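Local coordinates for protein alcohol dehydrogenase (Escherichia coli, PDB 5VM2) that is an oxidoreductase of unknown specificity, probably oxidising alcohol groups with NAD or NADP as acceptor, and carries a bound zinc ion, at residues V33-G37 against T145-T149; R77-F81 against E133-K138. The contacts are given in a common frame with arbitrary orientation. Numbering follows the deposited sequence.

Interaction 1: residues V33-G37 against T145-T149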
ATOM      1  N   VAL A  33       6.070 -16.539   8.039  1.00 45.22           N
ATOM      2  CA  VAL A  33       5.647 -15.145   8.129  1.00 40.04           C
ATOM      3  C   VAL A  33       6.000 -14.593   9.501  1.00 39.53           C
ATOM      4  O   VAL A  33       5.773 -15.243  10.530  1.00 38.24           O
ATOM      5  CB  VAL A  33       4.143 -15.009   7.857  1.00 38.59           C
ATOM      6  CG1 VAL A  33       3.789 -13.558   7.587  1.00 36.99           C
ATOM      7  CG2 VAL A  33       3.732 -15.876   6.686  1.00 41.92           C
ATOM      8  N   GLU A  34       6.550 -13.382   9.521  1.00 39.92           N
ATOM      9  CA  GLU A  34       6.919 -12.700  10.754  1.00 41.64           C
ATOM     10  C   GLU A  34       6.097 -11.452  11.013  1.00 41.02           C
ATOM     11  O   GLU A  34       5.774 -11.162  12.167  1.00 41.23           O
ATOM     12  CB  GLU A  34       8.403 -12.325  10.725  1.00 45.28           C
ATOM     13  CG  GLU A  34       9.319 -13.480  10.375  1.00 49.23           C
ATOM     14  CD  GLU A  34      10.776 -13.137  10.581  1.00 51.64           C
ATOM     15  OE1 GLU A  34      11.051 -12.104  11.227  1.00 53.85           O
ATOM     16  OE2 GLU A  34      11.642 -13.896  10.100  1.00 53.39           O
ATOM     17  N   TYR A  35       5.753 -10.699   9.968  1.00 39.22           N
ATOM     18  CA  TYR A  35       4.934  -9.507  10.120  1.00 39.05           C
ATOM     19  C   TYR A  35       3.934  -9.440   8.977  1.00 38.15           C
ATOM     20  O   TYR A  35       4.213  -9.879   7.858  1.00 37.38           O
ATOM     21  CB  TYR A  35       5.788  -8.228  10.158  1.00 40.63           C
ATOM     22  CG  TYR A  35       6.578  -8.071  11.434  1.00 44.59           C
ATOM     23  CD1 TYR A  35       6.026  -7.439  12.544  1.00 47.77           C
ATOM     24  CD2 TYR A  35       7.871  -8.567  11.540  1.00 46.82           C
ATOM     25  CE1 TYR A  35       6.745  -7.299  13.719  1.00 51.70           C
ATOM     26  CE2 TYR A  35       8.596  -8.434  12.712  1.00 50.27           C
ATOM     27  CZ  TYR A  35       8.029  -7.800  13.796  1.00 52.72           C
ATOM     28  OH  TYR A  35       8.747  -7.664  14.963  1.00 56.33           O
ATOM     29  N   VAL A  36       2.756  -8.902   9.280  1.00 36.50           N
ATOM     30  CA  VAL A  36       1.717  -8.664   8.287  1.00 36.45           C
ATOM     31  C   VAL A  36       1.177  -7.263   8.518  1.00 35.44           C
ATOM     32  O   VAL A  36       0.737  -6.942   9.627  1.00 35.82           O
ATOM     33  CB  VAL A  36       0.582  -9.700   8.361  1.00 37.07           C
ATOM     34  CG1 VAL A  36      -0.558  -9.296   7.434  1.00 37.11           C
ATOM     35  CG2 VAL A  36       1.097 -11.086   8.001  1.00 35.34           C
ATOM     36  N   GLY A  37       1.223  -6.426   7.481  1.00 35.28           N
ATOM     37  CA  GLY A  37       0.704  -5.083   7.604  1.00 35.32           C
ATOM     38  C   GLY A  37      -0.810  -5.054   7.579  1.00 36.18           C
ATOM     39  O   GLY A  37      -1.466  -5.960   7.074  1.00 36.67           O
ATOM     40  N   THR A 145      12.315  -7.542   9.048  1.00 40.47           N
ATOM     41  CA  THR A 145      11.137  -8.066   8.371  1.00 42.44           C
ATOM     42  C   THR A 145       9.910  -7.184   8.560  1.00 41.77           C
ATOM     43  O   THR A 145       8.976  -7.270   7.755  1.00 41.83           O
ATOM     44  CB  THR A 145      10.847  -9.492   8.843  1.00 44.42           C
ATOM     45  OG1 THR A 145      10.887  -9.539  10.273  1.00 47.75           O
ATOM     46  CG2 THR A 145      11.883 -10.452   8.276  1.00 44.04           C
ATOM     47  N   MET A 146       9.883  -6.339   9.594  1.00 42.30           N
ATOM     48  CA  MET A 146       8.794  -5.370   9.688  1.00 42.11           C
ATOM     49  C   MET A 146       8.929  -4.290   8.624  1.00 39.69           C
ATOM     50  O   MET A 146       7.928  -3.870   8.034  1.00 38.52           O
ATOM     51  CB  MET A 146       8.739  -4.735  11.074  1.00 44.65           C
ATOM     52  CG  MET A 146       7.512  -3.859  11.245  1.00 45.61           C
ATOM     53  SD  MET A 146       7.482  -2.945  12.784  1.00 50.50           S
ATOM     54  CE  MET A 146       8.787  -1.750  12.492  1.00 52.16           C
ATOM     55  N   GLU A 147      10.154  -3.815   8.377  1.00 38.78           N
ATOM     56  CA  GLU A 147      10.370  -2.897   7.263  1.00 37.20           C
ATOM     57  C   GLU A 147      10.074  -3.575   5.932  1.00 36.50           C
ATOM     58  O   GLU A 147       9.481  -2.966   5.036  1.00 35.43           O
ATOM     59  CB  GLU A 147      11.804  -2.368   7.278  1.00 39.87           C
ATOM     60  CG  GLU A 147      12.107  -1.369   8.386  1.00 41.63           C
ATOM     61  CD  GLU A 147      13.577  -0.978   8.428  1.00 45.37           C
ATOM     62  OE1 GLU A 147      13.907   0.176   8.076  1.00 45.41           O
ATOM     63  OE2 GLU A 147      14.404  -1.828   8.813  1.00 48.23           O
ATOM     64  N   GLY A 148      10.486  -4.838   5.785  1.00 37.87           N
ATOM     65  CA  GLY A 148      10.176  -5.567   4.565  1.00 35.26           C
ATOM     66  C   GLY A 148       8.685  -5.664   4.309  1.00 34.13           C
ATOM     67  O   GLY A 148       8.236  -5.628   3.162  1.00 32.76           O
ATOM     68  N   THR A 149       7.900  -5.786   5.379  1.00 35.08           N
ATOM     69  CA  THR A 149       6.451  -5.798   5.241  1.00 35.21           C
ATOM     70  C   THR A 149       5.941  -4.477   4.679  1.00 35.34           C
ATOM     71  O   THR A 149       5.033  -4.457   3.839  1.00 34.72           O
ATOM     72  CB  THR A 149       5.812  -6.088   6.599  1.00 38.39           C
ATOM     73  OG1 THR A 149       6.270  -7.359   7.075  1.00 40.37           O
ATOM     74  CG2 THR A 149       4.300  -6.106   6.491  1.00 37.07           C
TER

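Interaction 2: residues R77-F81 against E133-K138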
ATOM      1  N   ARG A  77      13.455 -26.051  -8.159  1.00 59.66           N
ATOM      2  CA  ARG A  77      14.081 -25.244  -9.199  1.00 63.55           C
ATOM      3  C   ARG A  77      14.378 -23.823  -8.740  1.00 62.38           C
ATOM      4  O   ARG A  77      14.698 -22.966  -9.572  1.00 61.57           O
ATOM      5  CB  ARG A  77      13.208 -25.219 -10.458  1.00 68.11           C
ATOM      6  CG  ARG A  77      14.011 -25.224 -11.755  1.00 74.90           C
ATOM      7  CD  ARG A  77      13.114 -25.241 -12.988  1.00 78.11           C
ATOM      8  NE  ARG A  77      12.126 -24.166 -12.965  1.00 79.29           N
ATOM      9  CZ  ARG A  77      12.362 -22.924 -13.374  1.00 80.69           C
ATOM     10  NH1 ARG A  77      13.557 -22.592 -13.841  1.00 82.86           N
ATOM     11  NH2 ARG A  77      11.402 -22.011 -13.316  1.00 79.23           N
ATOM     12  N   VAL A  78      14.290 -23.552  -7.442  1.00 63.22           N
ATOM     13  CA  VAL A  78      14.570 -22.223  -6.903  1.00 62.16           C
ATOM     14  C   VAL A  78      16.063 -22.114  -6.625  1.00 65.66           C
ATOM     15  O   VAL A  78      16.625 -22.923  -5.878  1.00 67.34           O
ATOM     16  CB  VAL A  78      13.755 -21.951  -5.631  1.00 59.46           C
ATOM     17  CG1 VAL A  78      14.265 -20.694  -4.936  1.00 57.11           C
ATOM     18  CG2 VAL A  78      12.283 -21.818  -5.966  1.00 56.69           C
ATOM     19  N   ARG A  79      16.703 -21.111  -7.226  1.00 67.75           N
ATOM     20  CA  ARG A  79      18.110 -20.816  -6.991  1.00 72.70           C
ATOM     21  C   ARG A  79      18.345 -19.470  -6.329  1.00 71.03           C
ATOM     22  O   ARG A  79      19.364 -19.297  -5.655  1.00 73.24           O
ATOM     23  CB  ARG A  79      18.892 -20.856  -8.310  1.00 78.00           C
ATOM     24  CG  ARG A  79      18.964 -22.235  -8.947  1.00 84.29           C
ATOM     25  CD  ARG A  79      19.830 -23.184  -8.130  1.00 90.69           C
ATOM     26  NE  ARG A  79      19.048 -24.232  -7.487  1.00 93.66           N
ATOM     27  CZ  ARG A  79      18.792 -25.408  -8.041  1.00 96.39           C
ATOM     28  NH1 ARG A  79      19.250 -25.689  -9.250  1.00 96.73           N
ATOM     29  NH2 ARG A  79      18.066 -26.298  -7.386  1.00 98.14           N
ATOM     30  N   LYS A  80      17.428 -18.515  -6.508  1.00 66.94           N
ATOM     31  CA  LYS A  80      17.612 -17.179  -5.953  1.00 63.68           C
ATOM     32  C   LYS A  80      17.639 -17.189  -4.429  1.00 61.40           C
ATOM     33  O   LYS A  80      18.266 -16.318  -3.818  1.00 62.28           O
ATOM     34  CB  LYS A  80      16.499 -16.247  -6.442  1.00 62.46           C
ATOM     35  CG  LYS A  80      16.659 -15.757  -7.875  1.00 63.33           C
ATOM     36  CD  LYS A  80      15.360 -15.162  -8.417  1.00 61.18           C
ATOM     37  CE  LYS A  80      14.938 -13.914  -7.651  1.00 59.38           C
ATOM     38  NZ  LYS A  80      13.682 -13.315  -8.197  1.00 55.74           N
ATOM     39  N   PHE A  81      16.971 -18.153  -3.802  1.00 57.99           N
ATOM     40  CA  PHE A  81      16.758 -18.130  -2.366  1.00 53.63           C
ATOM     41  C   PHE A  81      17.181 -19.458  -1.752  1.00 55.32           C
ATOM     42  O   PHE A  81      17.281 -20.482  -2.433  1.00 55.44           O
ATOM     43  CB  PHE A  81      15.290 -17.817  -2.041  1.00 48.72           C
ATOM     44  CG  PHE A  81      14.819 -16.500  -2.601  1.00 45.38           C
ATOM     45  CD1 PHE A  81      15.112 -15.310  -1.949  1.00 45.47           C
ATOM     46  CD2 PHE A  81      14.113 -16.447  -3.790  1.00 42.81           C
ATOM     47  CE1 PHE A  81      14.691 -14.097  -2.465  1.00 44.44           C
ATOM     48  CE2 PHE A  81      13.691 -15.234  -4.313  1.00 41.92           C
ATOM     49  CZ  PHE A  81      13.981 -14.059  -3.652  1.00 42.22           C
ATOM     50  N   GLU A 133       9.097 -17.621  -6.441  1.00 44.17           N
ATOM     51  CA  GLU A 133      10.395 -16.975  -6.300  1.00 45.21           C
ATOM     52  C   GLU A 133      10.478 -15.686  -7.109  1.00 42.62           C
ATOM     53  O   GLU A 133      11.178 -14.746  -6.713  1.00 40.67           O
ATOM     54  CB  GLU A 133      11.494 -17.960  -6.715  1.00 51.14           C
ATOM     55  CG  GLU A 133      12.690 -17.353  -7.429  1.00 55.84           C
ATOM     56  CD  GLU A 133      13.470 -18.385  -8.229  1.00 61.58           C
ATOM     57  OE1 GLU A 133      12.840 -19.303  -8.795  1.00 62.96           O
ATOM     58  OE2 GLU A 133      14.713 -18.284  -8.285  1.00 63.66           O
ATOM     59  N   SER A 134       9.743 -15.607  -8.222  1.00 41.33           N
ATOM     60  CA  SER A 134       9.829 -14.438  -9.090  1.00 41.01           C
ATOM     61  C   SER A 134       9.243 -13.184  -8.453  1.00 37.08           C
ATOM     62  O   SER A 134       9.580 -12.077  -8.884  1.00 37.43           O
ATOM     63  CB  SER A 134       9.135 -14.722 -10.427  1.00 44.30           C
ATOM     64  OG  SER A 134       7.831 -15.245 -10.237  1.00 45.34           O
ATOM     65  N   PHE A 135       8.381 -13.317  -7.444  1.00 36.31           N
ATOM     66  CA  PHE A 135       7.820 -12.153  -6.767  1.00 32.97           C
ATOM     67  C   PHE A 135       8.146 -12.173  -5.279  1.00 33.03           C
ATOM     68  O   PHE A 135       7.369 -11.709  -4.438  1.00 30.99           O
ATOM     69  CB  PHE A 135       6.325 -12.053  -7.047  1.00 30.59           C
ATOM     70  CG  PHE A 135       6.043 -11.659  -8.467  1.00 30.78           C
ATOM     71  CD1 PHE A 135       6.005 -12.620  -9.467  1.00 30.18           C
ATOM     72  CD2 PHE A 135       5.919 -10.322  -8.816  1.00 31.15           C
ATOM     73  CE1 PHE A 135       5.790 -12.262 -10.788  1.00 30.72           C
ATOM     74  CE2 PHE A 135       5.704  -9.950 -10.135  1.00 31.75           C
ATOM     75  CZ  PHE A 135       5.646 -10.924 -11.124  1.00 29.30           C
ATOM     76  N   THR A 136       9.323 -12.702  -4.970  1.00 33.06           N
ATOM     77  CA  THR A 136       9.901 -12.634  -3.641  1.00 33.85           C
ATOM     78  C   THR A 136      11.226 -11.890  -3.752  1.00 34.43           C
ATOM     79  O   THR A 136      11.926 -12.001  -4.764  1.00 34.45           O
ATOM     80  CB  THR A 136      10.110 -14.046  -3.079  1.00 36.29           C
ATOM     81  OG1 THR A 136       8.841 -14.702  -2.975  1.00 34.49           O
ATOM     82  CG2 THR A 136      10.783 -14.011  -1.711  1.00 35.91           C
ATOM     83  N   TYR A 137      11.559 -11.157  -2.690  1.00 33.42           N
ATOM     84  CA  TYR A 137      12.715 -10.269  -2.727  1.00 34.16           C
ATOM     85  C   TYR A 137      13.479 -10.365  -1.416  1.00 36.86           C
ATOM     86  O   TYR A 137      12.890 -10.239  -0.340  1.00 35.61           O
ATOM     87  CB  TYR A 137      12.290  -8.815  -2.984  1.00 33.98           C
ATOM     88  CG  TYR A 137      11.469  -8.642  -4.245  1.00 36.25           C
ATOM     89  CD1 TYR A 137      10.100  -8.893  -4.244  1.00 36.31           C
ATOM     90  CD2 TYR A 137      12.062  -8.251  -5.440  1.00 36.87           C
ATOM     91  CE1 TYR A 137       9.346  -8.754  -5.393  1.00 35.95           C
ATOM     92  CE2 TYR A 137      11.312  -8.104  -6.597  1.00 36.72           C
ATOM     93  CZ  TYR A 137       9.955  -8.358  -6.564  1.00 37.02           C
ATOM     94  OH  TYR A 137       9.198  -8.218  -7.707  1.00 38.89           O
ATOM     95  N   LYS A 138      14.786 -10.580  -1.510  1.00 39.22           N
ATOM     96  CA  LYS A 138      15.594 -10.665  -0.308  1.00 45.25           C
ATOM     97  C   LYS A 138      15.748  -9.283   0.316  1.00 45.30           C
ATOM     98  O   LYS A 138      15.940  -8.284  -0.382  1.00 46.90           O
ATOM     99  CB  LYS A 138      16.963 -11.253  -0.636  1.00 51.47           C
ATOM    100  CG  LYS A 138      18.059 -10.848   0.318  1.00 57.83           C
ATOM    101  CD  LYS A 138      18.014 -11.733   1.544  1.00 63.24           C
ATOM    102  CE  LYS A 138      19.369 -11.912   2.191  1.00 67.20           C
ATOM    103  NZ  LYS A 138      19.216 -12.837   3.318  1.00 69.26           N
TER
HETATM  104  O   HOH W   1      13.971 -10.987  -6.463  1.00 47.53           O

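Interaction 1: residues V33-G37 against T145-T149
A classic beta bulge in strand 28-37 of the GroES-like domain sets up this contact: Glu34 and Tyr35 both lie opposite Ala68 of strand 67-74, so two successive side chains start toward the first turn of helix 145-163. The axes of segments 33-37 and 145-149 approach to 7.6 Å, their directions 38° apart. Glu34 reaches the start of the helix, where Thr145 OG1 donates a hydrogen bond to Glu34 OE1 at 2.7 Å; the other carboxylate oxygen is held by Thr70. The Tyr35 ring lies against Met146. Met146 CB sits 3.8 Å from the ring centroid and almost exactly on its normal, a CH-pi contact, while the sulfur SD, 5.0 Å from the same centroid, adds an oblique Met-aromatic contact. Thr145 OG1 meets the ring at its edge, 3.4 Å from Tyr35 CD2. One turn on, Thr149 turns its methyl to the backbone of the strand, with Thr149 CG2 3.2 Å from Gly37 N, and its hydroxyl lies close to Tyr35, OG1 to CB 3.2 Å. That hydroxyl is not left without a partner: Thr149 OG1 donates to Thr145 O at 2.8 Å within the helix. Shared between Thr145 and Thr70, the Glu34 carboxylate joins the helix start to the sheet; the rest relies on close fit round the Tyr35 ring and Thr149 methyl, without further hydrogen bonds between the segments.

Interaction 2: residues R77-F81 against E133-K138
Neither segment pairs its backbone with the other. Residues 77-81 form an irregular loop between strands 67-74 and 86-89, while 133-138 makes a short 3-10 turn at 133-134 before entering strand 136-138; the nearest CA atoms, those of Val78 and Glu133, are 6.7 Å apart. Glu133 points into the loop, and its OE2 accepts a hydrogen bond from Lys80 N at 3.3 Å. In return the Lys80 side chain crosses over the turn, its NZ donating to Glu133 O at 3.2 Å and to a water, 2.9 Å away, that in turn donates to Thr136 O at 2.8 Å. Beneath, the buried Phe81 ring takes Thr136 CG2 over one face, 4.1 Å from its centroid, a CH-pi contact, with Glu133 O and Lys138 N at its edge. The Phe81 side chain also touches Val87 and Val29. Reciprocal bonds between side chain and backbone thus tie loop to turn on the solvent side, while the Phe81 ring fills the space behind them.

In the fold
Both contacts reach the same mixed sheet of the GroES-like domain. Strand 136-138, which carries part of interaction 2, pairs with strand 86-89 and is followed in the chain by helix 145-163, whose first turn makes interaction 1. The centres of the two contacts are about 17 Å apart and their nearest atoms about 7 Å, so they do not touch. Interaction 1 lies nearer the bound magnesium ion, with Gly37 about 7 Å from it, against about 13 Å for the side chain of Tyr137 in interaction 2; two of the ion's ligands, His65 and Glu66, just precede strand 67-74, and the third, Glu152, is on helix 145-163. Interaction 2 is more peripheral, with the side chain of Ser134 about 13 Å from the zinc held by Cys95, Cys98, Cys101 and Cys109.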